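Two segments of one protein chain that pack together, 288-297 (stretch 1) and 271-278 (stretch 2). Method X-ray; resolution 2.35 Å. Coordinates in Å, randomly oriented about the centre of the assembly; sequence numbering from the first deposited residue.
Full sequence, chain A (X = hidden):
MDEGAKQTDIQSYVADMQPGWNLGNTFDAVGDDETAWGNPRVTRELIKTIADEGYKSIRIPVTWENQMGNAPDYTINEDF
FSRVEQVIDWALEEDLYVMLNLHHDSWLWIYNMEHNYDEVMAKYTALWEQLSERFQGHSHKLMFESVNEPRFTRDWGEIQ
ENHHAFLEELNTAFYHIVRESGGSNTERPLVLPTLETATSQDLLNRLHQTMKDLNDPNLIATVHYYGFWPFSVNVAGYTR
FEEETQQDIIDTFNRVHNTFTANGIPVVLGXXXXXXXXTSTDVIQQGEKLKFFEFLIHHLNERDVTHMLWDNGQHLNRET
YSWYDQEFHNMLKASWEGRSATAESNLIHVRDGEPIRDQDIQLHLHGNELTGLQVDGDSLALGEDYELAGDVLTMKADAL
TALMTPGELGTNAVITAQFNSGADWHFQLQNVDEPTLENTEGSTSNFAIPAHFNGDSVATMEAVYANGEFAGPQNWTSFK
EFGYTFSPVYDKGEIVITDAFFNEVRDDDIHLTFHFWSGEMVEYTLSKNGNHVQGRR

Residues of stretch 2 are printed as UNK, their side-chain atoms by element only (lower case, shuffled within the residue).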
# COMPACT_ATOMS: atom_id res chain seq x y z
N GLU A 288 3.22 12.70 3.93
CA GLU A 288 4.29 11.72 3.75
C GLU A 288 3.84 10.58 2.84
O GLU A 288 4.61 10.11 1.99
CB GLU A 288 4.74 11.20 5.11
CG GLU A 288 5.23 12.29 6.06
CD GLU A 288 6.37 13.12 5.47
OE1 GLU A 288 7.39 12.53 5.05
OE2 GLU A 288 6.26 14.36 5.42
N LYS A 289 2.59 10.16 2.99
CA LYS A 289 1.99 9.16 2.11
C LYS A 289 2.02 9.62 0.65
O LYS A 289 2.52 8.91 -0.24
CB LYS A 289 0.55 8.86 2.55
CG LYS A 289 -0.23 7.97 1.59
CD LYS A 289 -1.73 8.19 1.71
CE LYS A 289 -2.20 8.03 3.15
NZ LYS A 289 -3.63 8.38 3.28
N LEU A 290 1.48 10.83 0.42
CA LEU A 290 1.48 11.42 -0.92
C LEU A 290 2.89 11.50 -1.52
O LEU A 290 3.11 11.11 -2.67
CB LEU A 290 0.86 12.82 -0.88
CG LEU A 290 -0.59 12.92 -0.43
CD1 LEU A 290 -1.02 14.37 -0.32
CD2 LEU A 290 -1.50 12.16 -1.38
N LYS A 291 3.85 11.99 -0.73
CA LYS A 291 5.22 12.08 -1.22
C LYS A 291 5.79 10.70 -1.59
O LYS A 291 6.49 10.55 -2.61
CB LYS A 291 6.11 12.77 -0.18
CG LYS A 291 5.87 14.29 -0.12
CD LYS A 291 6.87 14.99 0.80
CE LYS A 291 6.56 14.74 2.26
NZ LYS A 291 7.41 15.57 3.17
N PHE A 292 5.47 9.69 -0.78
CA PHE A 292 5.91 8.33 -1.07
C PHE A 292 5.39 7.88 -2.44
O PHE A 292 6.18 7.47 -3.30
CB PHE A 292 5.44 7.34 0.00
CG PHE A 292 5.70 5.90 -0.35
CD1 PHE A 292 6.93 5.32 -0.08
CD2 PHE A 292 4.72 5.14 -0.97
CE1 PHE A 292 7.18 3.99 -0.42
CE2 PHE A 292 4.97 3.82 -1.31
CZ PHE A 292 6.20 3.24 -1.04
N PHE A 293 4.08 7.96 -2.64
CA PHE A 293 3.52 7.47 -3.89
C PHE A 293 3.98 8.27 -5.11
O PHE A 293 4.20 7.71 -6.19
CB PHE A 293 1.99 7.42 -3.81
CG PHE A 293 1.48 6.24 -3.03
CD1 PHE A 293 1.33 5.01 -3.64
CD2 PHE A 293 1.17 6.36 -1.68
CE1 PHE A 293 0.87 3.90 -2.93
CE2 PHE A 293 0.71 5.26 -0.96
CZ PHE A 293 0.56 4.03 -1.59
N GLU A 294 4.15 9.58 -4.94
CA GLU A 294 4.66 10.43 -6.03
C GLU A 294 6.06 9.99 -6.46
O GLU A 294 6.34 9.77 -7.66
CB GLU A 294 4.66 11.90 -5.61
CG GLU A 294 4.88 12.91 -6.74
CD GLU A 294 6.34 13.15 -7.06
OE1 GLU A 294 7.18 13.01 -6.14
OE2 GLU A 294 6.64 13.48 -8.23
N PHE A 295 6.94 9.84 -5.48
CA PHE A 295 8.30 9.38 -5.72
C PHE A 295 8.32 8.00 -6.41
O PHE A 295 8.94 7.81 -7.48
CB PHE A 295 9.06 9.34 -4.40
CG PHE A 295 10.53 9.14 -4.54
CD1 PHE A 295 11.38 10.22 -4.76
CD2 PHE A 295 11.09 7.88 -4.44
CE1 PHE A 295 12.75 10.04 -4.88
CE2 PHE A 295 12.45 7.69 -4.55
CZ PHE A 295 13.28 8.77 -4.77
N LEU A 296 7.63 7.05 -5.79
CA LEU A 296 7.55 5.69 -6.31
C LEU A 296 7.10 5.63 -7.77
O LEU A 296 7.77 5.00 -8.60
CB LEU A 296 6.59 4.85 -5.45
CG LEU A 296 6.34 3.42 -5.95
CD1 LEU A 296 7.65 2.64 -6.02
CD2 LEU A 296 5.32 2.70 -5.07
N ILE A 297 5.98 6.27 -8.07
CA ILE A 297 5.45 6.17 -9.43
C ILE A 297 6.36 6.90 -10.43
O ILE A 297 6.52 6.45 -11.57
CB ILE A 297 4.01 6.68 -9.51
CG1 ILE A 297 3.11 5.74 -8.71
CG2 ILE A 297 3.53 6.73 -10.96
CD1 ILE A 297 1.68 6.21 -8.56
N UNK A 271 1.41 -5.80 -7.33
CA UNK A 271 0.81 -5.16 -6.17
C UNK A 271 1.74 -4.10 -5.63
O UNK A 271 2.95 -4.32 -5.53
o UNK A 271 -1.34 -9.26 -4.44
c UNK A 271 0.51 -6.17 -5.05
c UNK A 271 -0.75 -8.18 -4.23
o UNK A 271 -0.39 -7.80 -3.10
c UNK A 271 -0.46 -7.27 -5.41
N UNK A 272 1.18 -2.94 -5.30
CA UNK A 272 1.92 -1.99 -4.49
C UNK A 272 0.97 -1.24 -3.58
O UNK A 272 -0.25 -1.26 -3.77
c UNK A 272 2.75 -1.03 -5.36
c UNK A 272 1.33 -0.28 -7.29
c UNK A 272 1.82 1.28 -5.56
c UNK A 272 0.60 0.68 -7.96
c UNK A 272 1.94 0.01 -6.08
c UNK A 272 1.08 2.25 -6.22
c UNK A 272 0.47 1.95 -7.43
N UNK A 273 1.54 -0.60 -2.56
CA UNK A 273 0.79 0.12 -1.55
C UNK A 273 1.74 0.35 -0.40
O UNK A 273 2.96 0.33 -0.58
N UNK A 274 1.20 0.58 0.79
CA UNK A 274 2.02 0.62 1.99
C UNK A 274 1.48 -0.43 2.95
O UNK A 274 0.27 -0.54 3.14
c UNK A 274 2.02 2.01 2.62
c UNK A 274 4.31 2.81 1.97
c UNK A 274 2.49 4.46 2.43
c UNK A 274 2.81 3.09 1.87
N UNK A 275 2.38 -1.22 3.53
CA UNK A 275 2.01 -2.33 4.40
C UNK A 275 1.06 -1.90 5.51
O UNK A 275 0.07 -2.58 5.79
c UNK A 275 3.07 -5.18 3.91
c UNK A 275 4.45 -4.94 5.98
c UNK A 275 3.21 -4.47 5.24
c UNK A 275 3.27 -2.96 5.00
N UNK A 276 1.37 -0.76 6.13
CA UNK A 276 0.55 -0.22 7.21
C UNK A 276 -0.92 -0.06 6.88
O UNK A 276 -1.76 -0.06 7.79
N UNK A 277 -1.24 0.05 5.59
CA UNK A 277 -2.64 0.18 5.16
C UNK A 277 -3.48 -1.02 5.60
O UNK A 277 -4.71 -0.92 5.68
c UNK A 277 -2.73 0.34 3.64
c UNK A 277 -1.60 3.96 3.57
c UNK A 277 -1.98 2.71 4.03
c UNK A 277 -1.89 3.21 1.32
c UNK A 277 -1.55 4.21 2.21
c UNK A 277 -2.31 1.70 3.14
c UNK A 277 -2.27 1.96 1.78
N UNK A 278 -2.84 -2.16 5.86
CA UNK A 278 -3.57 -3.32 6.36
C UNK A 278 -4.21 -3.01 7.72
O UNK A 278 -5.34 -3.42 8.00
c UNK A 278 -2.66 -4.54 6.45
o UNK A 278 -1.36 -5.86 4.94
c UNK A 278 -2.38 -5.15 5.08
o UNK A 278 -3.18 -4.92 4.15

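Position 271 carries three carbons in an unbranched run, the third bearing two oxygens, which is the carboxylate of a glutamate. Glu271 lies out of reach of the helix 288-297; both of its carboxylate oxygens are hydrogen-bonded elsewhere in the structure, which lets a charged group be buried.

Position 272 has one carbon followed by a ring of six carbons, with no oxygen on the ring, so it is phenylalanine. Its CA-to-CB bond points toward the helix. Phe272 CE2 lies 3.7 Å from Phe293 CE1, and the two rings meet edge to edge at this point, each atom near the plane of the other ring. Phe272 CD2 also lies 3.8 Å from Leu296 CD2, so one flat apolar group reaches two residues of the helix.

Position 273 has no side-chain atoms and is glycine. The bare CA sits at the edge of the Phe293 ring, 3.9 Å from Phe293 CZ. Its phi/psi of 165/-158 is a backbone shape that glycine adopts far more readily than other residues.

Position 274 shows four carbons forked at the second, the pattern of leucine, and its CB again points toward the helix. Leu274 CD2 lies over one face of the Phe292 ring, 3.6 Å from the ring centroid and 16° off the normal, a CH-pi contact. The fork also brings Leu274 CD1 to 3.9 Å from Phe293 CE2, so its two methyls touch adjacent aromatic residues.

Position 275 has the same four-carbon fork and is also leucine, but Leu275 is out of reach of the helix and partly exposed.

Position 276 lacks a side chain: Gly276, likewise beyond reach.

Position 277 repeats the single carbon and six-carbon ring of phenylalanine. Phe277 CE2 approaches Phe293 CZ at 3.9 Å, while Phe277 CZ lies 4.0 Å from Lys289 CE, packing against the aliphatic part of the lysine. A backbone hydrogen bond from Phe277 N to Leu274 O, 2.9 Å, closes the turn between two residues that both face the helix.

Position 278 has two carbons, the second with two oxygens: aspartate. Asp278 is exposed and far from the helix, a natural setting for a carboxylate.

No hydrogen bond or salt bridge joins the stretches; the contact works by apolar packing, burying 369 Å² in total. Phe293 is its hub, touching Phe272, Gly273, Leu274 and Phe277, while Lys289, Phe292 and Leu296 extend the contact along the helix.

Stretch 2, residues 271-278: EFGLLGFD
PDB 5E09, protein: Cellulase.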